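Local coordinates for protein 5'-tyrosyl-DNA phosphodiesterase (Caenorhabditis elegans, PDB 4FVA) that belongs to the endonuclease/exonuclease/phosphatase family, has a DNase I-like fold and carries a bound magnesium ion, at residues D146-R149 and E150-Q154; L166-D170 and E171-R175; S174-P177 and D178-D182. One frame throughout, in Å; residues are numbered along the deposited sequence.

Overall arrangement
The three contacts follow one another along the chain: interaction 1 in the last turns of helix 134-154, then interactions 2 and 3 in the loop that runs from strand 159-163 to strand 181-182. Interactions 2 and 3 overlap in S174 and R175, and their centres lie about 12 Å apart; the centre of interaction 1 is about 11 Å from that of interaction 3 and about 19 Å from that of interaction 2. The loop returns alongside the helix. R175 salt-bridges D146, P177 packs on R149, and V180 meets I152, so the connection out of the beta-alpha-beta unit is fastened to the end of its own helix.

Interaction 1 of 3, residues D146-R149 and E150-Q154; sequences DKVR and EIIAQ
From E150 to A153 each backbone N reaches back to the carbonyl of D146 to R149 in turn, giving four alpha-helical bonds of 2.9 to 3.0 Å between N and O. These are the last turns of helix 134-154, the crossover helix of the beta-alpha-beta unit made with parallel strands 118-126 and 159-163. V148 and I152 stand one turn apart on the inner face. CG1 of V148, turned anti to the backbone N (chi1 167°), presses on CD1 of I152 at 3.5 Å, tighter than ordinary methyl contact. V148 and I151 both reach L123 of strand 118-126, while V148 and I152 also touch strand 159-163, so this face of the helix sits on the sheet. K147 leaves the backbone extended, then bends at chi2 and chi4 and swings forward over I151, bringing NZ to 3.0 Å from I151 CD1, an unusually short approach to a methyl and not a hydrogen bond. E150 runs obliquely past the same lysine; its OE1 stays 5.3 Å from K147 NZ, so the opposite charges are near without touching. On another side R149 folds back to D146, whose OD2 has a second partner in R175. The guanidinium and carboxylate form a salt bridge, NH2 lying a doubtfully short 2.3 Å from D146 OD1, while NH1 makes a weak bond of 3.1 Å to that same OD1.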
ATOM      1  N   ASP A 146      -0.614  15.899  -6.767  1.00 25.86           N
ATOM      2  CA  ASP A 146      -1.198  17.211  -6.547  1.00 24.48           C
ATOM      3  C   ASP A 146      -1.941  17.250  -5.225  1.00 29.87           C
ATOM      4  O   ASP A 146      -1.880  18.236  -4.486  1.00 32.48           O
ATOM      5  CB  ASP A 146      -2.131  17.591  -7.697  1.00 28.71           C
ATOM      6  CG  ASP A 146      -1.379  17.903  -8.986  1.00 30.98           C
ATOM      7  OD1 ASP A 146      -0.170  18.198  -8.923  1.00 31.36           O
ATOM      8  OD2 ASP A 146      -2.007  17.874 -10.064  1.00 36.53           O
ATOM      9  N   LYS A 147      -2.651  16.167  -4.931  1.00 25.89           N
ATOM     10  CA  LYS A 147      -3.390  16.061  -3.692  1.00 23.23           C
ATOM     11  C   LYS A 147      -2.448  16.059  -2.494  1.00 25.00           C
ATOM     12  O   LYS A 147      -2.702  16.733  -1.490  1.00 23.92           O
ATOM     13  CB  LYS A 147      -4.262  14.804  -3.713  1.00 32.43           C
ATOM     14  CG  LYS A 147      -5.147  14.619  -2.485  1.00 43.37           C
ATOM     15  CD  LYS A 147      -6.068  15.811  -2.279  1.00 52.73           C
ATOM     16  CE  LYS A 147      -7.124  15.526  -1.219  1.00 65.02           C
ATOM     17  NZ  LYS A 147      -6.539  15.112   0.094  1.00 70.04           N
ATOM     18  N   VAL A 148      -1.362  15.296  -2.602  1.00 22.91           N
ATOM     19  CA  VAL A 148      -0.311  15.286  -1.582  1.00 19.97           C
ATOM     20  C   VAL A 148       0.306  16.669  -1.399  1.00 29.71           C
ATOM     21  O   VAL A 148       0.480  17.130  -0.275  1.00 21.53           O
ATOM     22  CB  VAL A 148       0.794  14.244  -1.919  1.00 19.41           C
ATOM     23  CG1 VAL A 148       2.044  14.438  -1.050  1.00 18.22           C
ATOM     24  CG2 VAL A 148       0.252  12.824  -1.756  1.00 23.44           C
ATOM     25  N   ARG A 149       0.621  17.336  -2.510  1.00 30.42           N
ATOM     26  CA  ARG A 149       1.203  18.676  -2.451  1.00 31.37           C
ATOM     27  C   ARG A 149       0.271  19.600  -1.661  1.00 31.14           C
ATOM     28  O   ARG A 149       0.711  20.328  -0.777  1.00 28.80           O
ATOM     29  CB  ARG A 149       1.429  19.220  -3.871  1.00 36.56           C
ATOM     30  CG  ARG A 149       2.432  20.366  -3.991  1.00 43.70           C
ATOM     31  CD  ARG A 149       2.703  20.703  -5.465  1.00 48.22           C
ATOM     32  NE  ARG A 149       3.103  19.528  -6.238  1.00 51.99           N
ATOM     33  CZ  ARG A 149       2.321  18.937  -7.144  1.00 53.32           C
ATOM     34  NH1 ARG A 149       2.739  17.860  -7.805  1.00 45.34           N
ATOM     35  NH2 ARG A 149       1.113  19.431  -7.396  1.00 53.51           N
ATOM     36  N   GLU A 150      -1.022  19.575  -1.990  1.00 26.54           N
ATOM     37  CA  GLU A 150      -2.022  20.373  -1.270  1.00 25.75           C
ATOM     38  C   GLU A 150      -2.115  20.029   0.228  1.00 26.20           C
ATOM     39  O   GLU A 150      -2.118  20.920   1.076  1.00 27.08           O
ATOM     40  CB  GLU A 150      -3.393  20.215  -1.926  1.00 26.77           C
ATOM     41  CG  GLU A 150      -4.489  21.024  -1.269  1.00 39.04           C
ATOM     42  CD  GLU A 150      -5.808  20.911  -2.004  1.00 52.87           C
ATOM     43  OE1 GLU A 150      -6.161  19.789  -2.431  1.00 58.09           O
ATOM     44  OE2 GLU A 150      -6.490  21.948  -2.162  1.00 57.08           O
ATOM     45  N   ILE A 151      -2.188  18.740   0.557  1.00 26.26           N
ATOM     46  CA  ILE A 151      -2.291  18.327   1.959  1.00 18.06           C
ATOM     47  C   ILE A 151      -1.102  18.861   2.745  1.00 21.86           C
ATOM     48  O   ILE A 151      -1.255  19.365   3.858  1.00 27.00           O
ATOM     49  CB  ILE A 151      -2.394  16.785   2.084  1.00 26.48           C
ATOM     50  CG1 ILE A 151      -3.802  16.333   1.680  1.00 25.03           C
ATOM     51  CG2 ILE A 151      -2.099  16.299   3.527  1.00 17.20           C
ATOM     52  CD1 ILE A 151      -3.971  14.820   1.589  1.00 27.73           C
ATOM     53  N   ILE A 152       0.085  18.725   2.166  1.00 27.80           N
ATOM     54  CA  ILE A 152       1.318  19.200   2.787  1.00 24.60           C
ATOM     55  C   ILE A 152       1.274  20.717   3.033  1.00 27.36           C
ATOM     56  O   ILE A 152       1.619  21.192   4.108  1.00 27.86           O
ATOM     57  CB  ILE A 152       2.522  18.851   1.900  1.00 24.02           C
ATOM     58  CG1 ILE A 152       2.753  17.335   1.883  1.00 27.02           C
ATOM     59  CG2 ILE A 152       3.750  19.624   2.335  1.00 26.50           C
ATOM     60  CD1 ILE A 152       3.735  16.876   0.796  1.00 21.29           C
ATOM     61  N   ALA A 153       0.846  21.462   2.022  1.00 23.43           N
ATOM     62  CA  ALA A 153       0.674  22.915   2.120  1.00 26.94           C
ATOM     63  C   ALA A 153      -0.346  23.302   3.194  1.00 30.44           C
ATOM     64  O   ALA A 153      -0.166  24.296   3.900  1.00 29.55           O
ATOM     65  CB  ALA A 153       0.278  23.498   0.765  1.00 26.87           C
ATOM     66  N   GLN A 154      -1.416  22.519   3.320  1.00 29.29           N
ATOM     67  CA  GLN A 154      -2.471  22.825   4.289  1.00 28.06           C
ATOM     68  C   GLN A 154      -2.147  22.357   5.699  1.00 23.08           C
ATOM     69  O   GLN A 154      -2.816  22.746   6.650  1.00 26.47           O
ATOM     70  CB  GLN A 154      -3.804  22.186   3.858  1.00 33.44           C
ATOM     71  CG  GLN A 154      -4.442  22.749   2.586  1.00 38.92           C
ATOM     72  CD  GLN A 154      -5.672  21.942   2.152  1.00 50.50           C
ATOM     73  OE1 GLN A 154      -5.807  20.764   2.495  1.00 57.31           O
ATOM     74  NE2 GLN A 154      -6.555  22.568   1.385  1.00 45.94           N
TER

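Interaction 2 of 3, residues L166-D170 and E171-R175; sequences LNLRD and EEVSR
R169 and E172 hold each other twice, backbone to side chain and backbone to backbone. R169 N donates to E172 OE1 at 3.0 Å in a nearly straight bond (168°) that arrives from above the carboxylate plane, and E172 N returns to R169 O at 2.8 Å. The glutamate gets there by setting CG beside its own N (chi1 -66°) and extending from there, running alongside R169 so that its carboxyl CD lies 3.3 Å from R169 CG. Next to this, L168 CD1 meets V173 CG2 at 3.7 Å, with L168 resting on F141 of helix 134-154. E172 is buried, and R134 and R137 of that helix both salt-bridge its carboxylate; the R169 NE to E172 OE1 ion pair is long. R169 NH2 turns instead to N167 O at 3.2 Å, while N167 ND2 donates to L127 O and to a malonate ion, probably from crystallisation.

The outer side is looser. D170 is exposed and poorly ordered, although its carbonyl still takes V173 N at 3.2 Å. E171 is exposed too, but its carboxylate, whose exact placement is doubtful, turns back to R134. The result is a short 3-10 turn just after the Gly-Asp-X-Asn motif of this family.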
ATOM      1  N   LEU A 166       0.987   1.028  -7.338  1.00 20.16           N
ATOM      2  CA  LEU A 166       0.921   2.116  -8.318  1.00 20.10           C
ATOM      3  C   LEU A 166       1.111   1.628  -9.771  1.00 24.46           C
ATOM      4  O   LEU A 166       0.956   2.410 -10.718  1.00 23.44           O
ATOM      5  CB  LEU A 166       1.923   3.226  -7.975  1.00 20.14           C
ATOM      6  CG  LEU A 166       1.914   3.708  -6.519  1.00 20.17           C
ATOM      7  CD1 LEU A 166       2.827   4.920  -6.329  1.00 19.92           C
ATOM      8  CD2 LEU A 166       0.479   4.044  -6.094  1.00 19.70           C
ATOM      9  N   ASN A 167       1.452   0.351  -9.945  1.00 21.79           N
ATOM     10  CA  ASN A 167       1.566  -0.222 -11.291  1.00 29.42           C
ATOM     11  C   ASN A 167       2.505   0.547 -12.209  1.00 33.25           C
ATOM     12  O   ASN A 167       2.312   0.563 -13.433  1.00 29.25           O
ATOM     13  CB  ASN A 167       0.190  -0.351 -11.945  1.00 20.79           C
ATOM     14  CG  ASN A 167      -0.480  -1.673 -11.622  1.00 22.64           C
ATOM     15  OD1 ASN A 167       0.151  -2.728 -11.703  1.00 24.99           O
ATOM     16  ND2 ASN A 167      -1.749  -1.619 -11.224  1.00 20.43           N
ATOM     17  N   LEU A 168       3.521   1.166 -11.616  1.00 27.56           N
ATOM     18  CA  LEU A 168       4.404   2.081 -12.338  1.00 33.48           C
ATOM     19  C   LEU A 168       5.572   1.393 -13.023  1.00 37.22           C
ATOM     20  O   LEU A 168       6.132   0.418 -12.504  1.00 38.11           O
ATOM     21  CB  LEU A 168       4.963   3.162 -11.393  1.00 32.62           C
ATOM     22  CG  LEU A 168       4.051   4.298 -10.902  1.00 35.84           C
ATOM     23  CD1 LEU A 168       4.747   5.175  -9.834  1.00 34.46           C
ATOM     24  CD2 LEU A 168       3.536   5.154 -12.062  1.00 28.46           C
ATOM     25  N   ARG A 169       5.915   1.891 -14.207  1.00 45.70           N
ATOM     26  CA  ARG A 169       7.261   1.726 -14.739  1.00 48.95           C
ATOM     27  C   ARG A 169       7.950   3.056 -14.396  1.00 59.44           C
ATOM     28  O   ARG A 169       7.297   4.101 -14.410  1.00 56.30           O
ATOM     29  CB  ARG A 169       7.208   1.492 -16.248  1.00 50.69           C
ATOM     30  CG  ARG A 169       5.804   1.162 -16.785  1.00 50.63           C
ATOM     31  CD  ARG A 169       5.417  -0.306 -16.604  1.00 52.71           C
ATOM     32  NE  ARG A 169       4.070  -0.469 -16.049  1.00 53.84           N
ATOM     33  CZ  ARG A 169       3.258  -1.493 -16.318  1.00 51.79           C
ATOM     34  NH1 ARG A 169       3.645  -2.451 -17.152  1.00 50.83           N
ATOM     35  NH2 ARG A 169       2.049  -1.559 -15.758  1.00 37.82           N
ATOM     36  N   ASP A 170       9.239   3.038 -14.059  1.00 74.35           N
ATOM     37  CA  ASP A 170       9.897   4.266 -13.569  1.00 79.26           C
ATOM     38  C   ASP A 170       9.765   5.505 -14.469  1.00 75.36           C
ATOM     39  O   ASP A 170       9.684   6.633 -13.972  1.00 73.92           O
ATOM     40  CB  ASP A 170      11.368   4.016 -13.226  1.00 87.05           C
ATOM     41  CG  ASP A 170      11.564   3.651 -11.762  1.00 93.14           C
ATOM     42  OD1 ASP A 170      11.519   4.575 -10.917  1.00 92.00           O
ATOM     43  OD2 ASP A 170      11.757   2.456 -11.453  1.00 97.00           O
ATOM     44  N   GLU A 171       9.768   5.304 -15.783  1.00 68.82           N
ATOM     45  CA  GLU A 171       9.661   6.418 -16.718  1.00 67.87           C
ATOM     46  C   GLU A 171       8.296   7.096 -16.623  1.00 66.33           C
ATOM     47  O   GLU A 171       8.084   8.158 -17.208  1.00 70.45           O
ATOM     48  CB  GLU A 171       9.896   5.930 -18.145  1.00 74.89           C
ATOM     49  CG  GLU A 171       8.856   4.934 -18.632  1.00 80.60           C
ATOM     50  CD  GLU A 171       8.990   3.576 -17.959  1.00 83.80           C
ATOM     51  OE1 GLU A 171       9.771   3.462 -16.987  1.00 79.61           O
ATOM     52  OE2 GLU A 171       8.324   2.621 -18.413  1.00 87.06           O
ATOM     53  N   GLU A 172       7.359   6.462 -15.921  1.00 55.86           N
ATOM     54  CA  GLU A 172       6.011   7.009 -15.777  1.00 48.27           C
ATOM     55  C   GLU A 172       5.878   8.017 -14.626  1.00 46.58           C
ATOM     56  O   GLU A 172       4.897   8.764 -14.567  1.00 49.96           O
ATOM     57  CB  GLU A 172       4.976   5.888 -15.612  1.00 45.34           C
ATOM     58  CG  GLU A 172       4.813   4.996 -16.841  1.00 47.58           C
ATOM     59  CD  GLU A 172       3.859   3.819 -16.609  1.00 46.11           C
ATOM     60  OE1 GLU A 172       3.669   3.407 -15.439  1.00 40.65           O
ATOM     61  OE2 GLU A 172       3.301   3.305 -17.604  1.00 42.24           O
ATOM     62  N   VAL A 173       6.855   8.045 -13.720  1.00 48.48           N
ATOM     63  CA  VAL A 173       6.790   8.924 -12.544  1.00 46.00           C
ATOM     64  C   VAL A 173       6.963  10.391 -12.933  1.00 52.24           C
ATOM     65  O   VAL A 173       7.971  10.764 -13.537  1.00 54.52           O
ATOM     66  CB  VAL A 173       7.877   8.576 -11.506  1.00 44.09           C
ATOM     67  CG1 VAL A 173       7.990   9.677 -10.456  1.00 43.07           C
ATOM     68  CG2 VAL A 173       7.592   7.228 -10.866  1.00 45.73           C
ATOM     69  N   SER A 174       5.978  11.213 -12.579  1.00 52.54           N
ATOM     70  CA  SER A 174       5.950  12.620 -12.973  1.00 63.44           C
ATOM     71  C   SER A 174       6.319  13.568 -11.835  1.00 64.58           C
ATOM     72  O   SER A 174       7.371  13.446 -11.206  1.00 69.35           O
ATOM     73  CB  SER A 174       4.562  13.011 -13.495  1.00 70.42           C
ATOM     74  OG  SER A 174       3.627  13.126 -12.436  1.00 78.10           O
ATOM     75  N   ARG A 175       5.428  14.527 -11.601  1.00 60.38           N
ATOM     76  CA  ARG A 175       5.685  15.655 -10.718  1.00 55.69           C
ATOM     77  C   ARG A 175       5.607  15.332  -9.222  1.00 53.22           C
ATOM     78  O   ARG A 175       4.620  15.644  -8.548  1.00 55.43           O
ATOM     79  CB  ARG A 175       4.714  16.786 -11.088  1.00 57.37           C
ATOM     80  CG  ARG A 175       3.229  16.378 -11.063  1.00 63.72           C
ATOM     81  CD  ARG A 175       2.373  17.409 -11.804  1.00 69.67           C
ATOM     82  NE  ARG A 175       0.924  17.227 -11.664  1.00 73.34           N
ATOM     83  CZ  ARG A 175       0.177  16.435 -12.434  1.00 71.99           C
ATOM     84  NH1 ARG A 175       0.735  15.729 -13.415  1.00 73.15           N
ATOM     85  NH2 ARG A 175      -1.135  16.353 -12.226  1.00 63.39           N
TER

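Interaction 3 of 3, residues S174-P177 and D178-D182; sequences SRVP and DGVKD
The ring of P177 and the side chain of V180 make the apolar part of this contact. V180 CG2 lies 3.9 Å from P177 CB and 4.0 Å from P177 CG, so the methyl rests against the ring carbons rather than meeting a single atom. Chi1 of V180, 176°, leaves CG2 beside the backbone N, turned to the proline. V176 comes up to V180 with CG1, 3.5 Å from V180 O and 4.1 Å from V180 CB. Helix 134-154 lies against this patch, with M145 and R149 on P177 and I152 on V180.

Backbone hydrogen bonding shapes the chain into a type II beta turn from P177 to V180, closed by V180 N donating to P177 O at 3.1 Å from above the carbonyl plane. G179 occupies the third position with a positive phi of 99°, where a side chain would be jammed against the carbonyl O of D178. Just upstream, R175 is the centre of an inverse gamma turn, with V176 N bonded to S174 O at 2.9 Å. After the beta turn the chain enters strand 181-182, where K181 pairs its backbone with W220 of strand 212-221.

Of the charged groups, D178 is exposed on the turn, whereas D182, past the contact, is buried. D182 is the N-cap of helix 183-186: its OD1 takes weak hydrogen bonds from the backbone N of W184 and of E185, while OD2 salt-bridges R214.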
ATOM      1  N   SER A 174       5.978  11.213 -12.579  1.00 52.54           N
ATOM      2  CA  SER A 174       5.950  12.620 -12.973  1.00 63.44           C
ATOM      3  C   SER A 174       6.319  13.568 -11.835  1.00 64.58           C
ATOM      4  O   SER A 174       7.371  13.446 -11.206  1.00 69.35           O
ATOM      5  CB  SER A 174       4.562  13.011 -13.495  1.00 70.42           C
ATOM      6  OG  SER A 174       3.627  13.126 -12.436  1.00 78.10           O
ATOM      7  N   ARG A 175       5.428  14.527 -11.601  1.00 60.38           N
ATOM      8  CA  ARG A 175       5.685  15.655 -10.718  1.00 55.69           C
ATOM      9  C   ARG A 175       5.607  15.332  -9.222  1.00 53.22           C
ATOM     10  O   ARG A 175       4.620  15.644  -8.548  1.00 55.43           O
ATOM     11  CB  ARG A 175       4.714  16.786 -11.088  1.00 57.37           C
ATOM     12  CG  ARG A 175       3.229  16.378 -11.063  1.00 63.72           C
ATOM     13  CD  ARG A 175       2.373  17.409 -11.804  1.00 69.67           C
ATOM     14  NE  ARG A 175       0.924  17.227 -11.664  1.00 73.34           N
ATOM     15  CZ  ARG A 175       0.177  16.435 -12.434  1.00 71.99           C
ATOM     16  NH1 ARG A 175       0.735  15.729 -13.415  1.00 73.15           N
ATOM     17  NH2 ARG A 175      -1.135  16.353 -12.226  1.00 63.39           N
ATOM     18  N   VAL A 176       6.687  14.740  -8.713  1.00 47.13           N
ATOM     19  CA  VAL A 176       6.849  14.485  -7.287  1.00 42.82           C
ATOM     20  C   VAL A 176       7.328  15.761  -6.597  1.00 45.24           C
ATOM     21  O   VAL A 176       8.345  16.334  -6.989  1.00 49.27           O
ATOM     22  CB  VAL A 176       7.889  13.376  -7.044  1.00 41.30           C
ATOM     23  CG1 VAL A 176       8.192  13.228  -5.550  1.00 35.43           C
ATOM     24  CG2 VAL A 176       7.423  12.061  -7.655  1.00 37.92           C
ATOM     25  N   PRO A 177       6.583  16.234  -5.589  1.00 48.46           N
ATOM     26  CA  PRO A 177       7.002  17.483  -4.946  1.00 46.15           C
ATOM     27  C   PRO A 177       8.326  17.325  -4.203  1.00 45.80           C
ATOM     28  O   PRO A 177       8.633  16.249  -3.691  1.00 42.72           O
ATOM     29  CB  PRO A 177       5.877  17.756  -3.943  1.00 50.72           C
ATOM     30  CG  PRO A 177       4.710  16.978  -4.448  1.00 52.85           C
ATOM     31  CD  PRO A 177       5.290  15.752  -5.074  1.00 49.00           C
ATOM     32  N   ASP A 178       9.114  18.391  -4.157  1.00 55.23           N
ATOM     33  CA  ASP A 178      10.319  18.398  -3.342  1.00 57.39           C
ATOM     34  C   ASP A 178       9.846  18.273  -1.890  1.00 44.60           C
ATOM     35  O   ASP A 178       8.830  18.852  -1.528  1.00 42.67           O
ATOM     36  CB  ASP A 178      11.105  19.688  -3.585  1.00 69.57           C
ATOM     37  CG  ASP A 178      11.671  19.762  -5.003  1.00 81.39           C
ATOM     38  OD1 ASP A 178      11.648  18.729  -5.713  1.00 85.06           O
ATOM     39  OD2 ASP A 178      12.110  20.855  -5.419  1.00 84.66           O
ATOM     40  N   GLY A 179      10.547  17.503  -1.066  1.00 42.09           N
ATOM     41  CA  GLY A 179      10.067  17.248   0.286  1.00 40.73           C
ATOM     42  C   GLY A 179       9.366  15.898   0.402  1.00 41.98           C
ATOM     43  O   GLY A 179       9.268  15.330   1.497  1.00 41.99           O
ATOM     44  N   VAL A 180       8.859  15.399  -0.727  1.00 41.06           N
ATOM     45  CA  VAL A 180       8.259  14.067  -0.798  1.00 32.46           C
ATOM     46  C   VAL A 180       9.295  13.083  -1.336  1.00 33.82           C
ATOM     47  O   VAL A 180       9.824  13.278  -2.436  1.00 34.32           O
ATOM     48  CB  VAL A 180       7.016  14.020  -1.728  1.00 31.32           C
ATOM     49  CG1 VAL A 180       6.487  12.589  -1.834  1.00 27.49           C
ATOM     50  CG2 VAL A 180       5.922  14.958  -1.236  1.00 23.20           C
ATOM     51  N   LYS A 181       9.553  12.010  -0.588  1.00 23.14           N
ATOM     52  CA  LYS A 181      10.553  11.032  -0.971  1.00 20.45           C
ATOM     53  C   LYS A 181       9.980   9.642  -1.072  1.00 24.00           C
ATOM     54  O   LYS A 181       9.026   9.291  -0.371  1.00 25.63           O
ATOM     55  CB  LYS A 181      11.717  10.996   0.028  1.00 20.89           C
ATOM     56  CG  LYS A 181      12.588  12.243   0.040  1.00 30.92           C
ATOM     57  CD  LYS A 181      13.759  12.074   1.014  1.00 36.68           C
ATOM     58  CE  LYS A 181      14.766  13.208   0.868  1.00 43.15           C
ATOM     59  NZ  LYS A 181      14.116  14.534   1.008  1.00 50.66           N
ATOM     60  N   ASP A 182      10.614   8.845  -1.926  1.00 21.89           N
ATOM     61  CA  ASP A 182      10.242   7.461  -2.126  1.00 23.84           C
ATOM     62  C   ASP A 182      10.934   6.633  -1.050  1.00 23.82           C
ATOM     63  O   ASP A 182      12.158   6.659  -0.918  1.00 28.19           O
ATOM     64  CB  ASP A 182      10.677   7.034  -3.529  1.00 25.85           C
ATOM     65  CG  ASP A 182      10.385   5.583  -3.817  1.00 25.64           C
ATOM     66  OD1 ASP A 182      10.531   4.762  -2.890  1.00 28.56           O
ATOM     67  OD2 ASP A 182      10.054   5.262  -4.984  1.00 33.53           O
TER